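Local coordinates for protein INRS (Synechocystis sp. pcc 6803, PDB 5FMN) that senses nickel as a transcriptional regulator of the CsoR-like family, binding nickel and DNA and probably acting as a repressor, at the interface of chains A and B. Sequence-based numbering; all coordinates share one arbitrary frame. Chains: chain A/B, INRS.

The interface of chains A and B. Residues chain A 92-93, 96, 100; chain B 21, 79-80, 83-84.
A:Glu93 and A:Lys100, two turns apart on one helix, hold B:His21 of the partner chain by its backbone and its ring. The backbone N of B:His21 donates a nearly straight hydrogen bond (160° at H) to the carboxylate oxygen OE2 of A:Glu93, 2.8 Å away, meeting it from well above the carboxylate plane. A long acidic side chain, bent at chi2 (75°), suits this place because it can reach a main-chain N-H beyond its own helix. From the other flank the amino nitrogen NZ of A:Lys100 donates to ring nitrogen ND1 of B:His21 at 3.0 Å, tilted slightly from the ring plane; a histidine suits this place because its ring nitrogen can serve as acceptor. Were B:His21 replaced by an alanine, A:Lys100 NZ would probably lose its ring acceptor and A:Leu96 part of its cover, although the backbone bond to A:Glu93 could persist.

A:Leu96 lies between the two polar grips, and apolar contacts continue on either side. Its two methyls let leucine touch two groups at once: CD2 meets CB of B:His21 at 3.8 Å and lies against the amide of B:Asn80, while CD1 rests on that residue's backbone. Towards the helix start, the CG2 methyls of A:Ile92 and B:Ile83 meet at 3.8 Å as the side chains run past each other in opposite directions; beta-branching keeps these methyls near their backbones, suiting close helix packing. At the other end, the aliphatic stem of A:Lys100 packs by CG on the terminal CE methyl of B:Met79, whose unbranched chain bends at chi3 (-46°).

Within chain B, the hydroxyl OG1 of B:Thr84 bonds to the backbone O of B:Asn80 at 2.7 Å, satisfying a polar group beside A:Ile92.

Helix 92-106 of chain A thus packs on the C-terminal part of helix 53-89 of chain B, with the N-terminal segment bearing B:His21 alongside. This helix-to-helix contact between all-helical metal-sensing domains, repeated by two-fold symmetry in a tetrameric deposited assembly, probably contributes to repressor assembly; the structure alone does not show how nickel affects it.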
loop_
_atom_site.group_PDB
_atom_site.type_symbol
_atom_site.label_atom_id
_atom_site.label_comp_id
_atom_site.label_asym_id
_atom_site.label_seq_id
_atom_site.Cartn_x
_atom_site.Cartn_y
_atom_site.Cartn_z
ATOM N N ILE A 92 -24.682 -16.302 10.872
ATOM C CA ILE A 92 -23.905 -15.081 10.934
ATOM C C ILE A 92 -22.409 -15.353 11.179
ATOM O O ILE A 92 -21.562 -14.738 10.524
ATOM C CB ILE A 92 -24.433 -14.138 12.022
ATOM C CG1 ILE A 92 -25.895 -13.803 11.772
ATOM C CG2 ILE A 92 -23.583 -12.868 12.118
ATOM C CD1 ILE A 92 -26.565 -13.292 13.015
ATOM N N GLU A 93 -22.076 -16.278 12.074
ATOM C CA GLU A 93 -20.650 -16.578 12.351
ATOM C C GLU A 93 -19.870 -16.996 11.097
ATOM O O GLU A 93 -18.756 -16.539 10.869
ATOM C CB GLU A 93 -20.474 -17.664 13.416
ATOM C CG GLU A 93 -19.089 -17.628 14.071
ATOM C CD GLU A 93 -18.920 -16.466 15.062
ATOM O OE1 GLU A 93 -19.784 -16.345 15.946
ATOM O OE2 GLU A 93 -17.950 -15.666 14.976
ATOM N N LEU A 96 -19.552 -14.010 8.595
ATOM C CA LEU A 96 -18.528 -13.122 9.127
ATOM C C LEU A 96 -17.128 -13.651 8.865
ATOM O O LEU A 96 -16.207 -12.895 8.523
ATOM C CB LEU A 96 -18.747 -12.928 10.637
ATOM C CG LEU A 96 -17.728 -12.003 11.302
ATOM C CD1 LEU A 96 -17.768 -10.618 10.657
ATOM C CD2 LEU A 96 -17.974 -11.926 12.808
ATOM N N LYS A 100 -14.035 -11.942 6.672
ATOM C CA LYS A 100 -12.679 -11.714 7.215
ATOM C C LYS A 100 -11.563 -12.392 6.401
ATOM O O LYS A 100 -10.465 -11.835 6.243
ATOM C CB LYS A 100 -12.613 -12.206 8.656
ATOM C CG LYS A 100 -13.364 -11.354 9.649
ATOM C CD LYS A 100 -13.662 -12.238 10.850
ATOM C CE LYS A 100 -13.709 -11.502 12.175
ATOM N NZ LYS A 100 -13.440 -12.452 13.289
ATOM N N HIS B 21 -15.843 -15.464 16.792
ATOM C CA HIS B 21 -15.461 -14.050 16.924
ATOM C C HIS B 21 -15.741 -13.546 18.331
ATOM O O HIS B 21 -16.820 -13.812 18.860
ATOM C CB HIS B 21 -16.199 -13.156 15.906
ATOM C CG HIS B 21 -15.950 -11.682 16.101
ATOM N ND1 HIS B 21 -14.859 -11.025 15.562
ATOM C CD2 HIS B 21 -16.644 -10.744 16.793
ATOM C CE1 HIS B 21 -14.886 -9.755 15.923
ATOM N NE2 HIS B 21 -15.958 -9.557 16.674
ATOM N N MET B 79 -17.596 -4.649 11.379
ATOM C CA MET B 79 -18.180 -5.607 10.424
ATOM C C MET B 79 -19.139 -6.540 11.118
ATOM O O MET B 79 -20.230 -6.806 10.601
ATOM C CB MET B 79 -17.109 -6.481 9.751
ATOM C CG MET B 79 -16.758 -6.152 8.305
ATOM S SD MET B 79 -15.791 -7.440 7.459
ATOM C CE MET B 79 -14.538 -7.834 8.704
ATOM N N ASN B 80 -18.675 -7.091 12.248
ATOM C CA ASN B 80 -19.502 -7.927 13.098
ATOM C C ASN B 80 -20.816 -7.261 13.522
ATOM O O ASN B 80 -21.875 -7.870 13.371
ATOM C CB ASN B 80 -18.731 -8.414 14.324
ATOM C CG ASN B 80 -19.564 -9.337 15.203
ATOM O OD1 ASN B 80 -20.392 -10.104 14.719
ATOM N ND2 ASN B 80 -19.395 -9.213 16.504
ATOM N N ILE B 83 -23.108 -6.871 10.168
ATOM C CA ILE B 83 -23.754 -8.104 9.724
ATOM C C ILE B 83 -24.739 -8.675 10.756
ATOM O O ILE B 83 -25.792 -9.229 10.380
ATOM C CB ILE B 83 -22.732 -9.168 9.268
ATOM C CG1 ILE B 83 -23.447 -10.221 8.409
ATOM C CG2 ILE B 83 -22.071 -9.830 10.458
ATOM C CD1 ILE B 83 -22.569 -11.371 7.960
ATOM N N THR B 84 -24.408 -8.532 12.041
ATOM C CA THR B 84 -25.321 -8.899 13.130
ATOM C C THR B 84 -26.637 -8.076 13.099
ATOM O O THR B 84 -27.730 -8.625 13.158
ATOM C CB THR B 84 -24.637 -8.736 14.510
ATOM O OG1 THR B 84 -23.520 -9.643 14.622
ATOM C CG2 THR B 84 -25.616 -9.001 15.615
#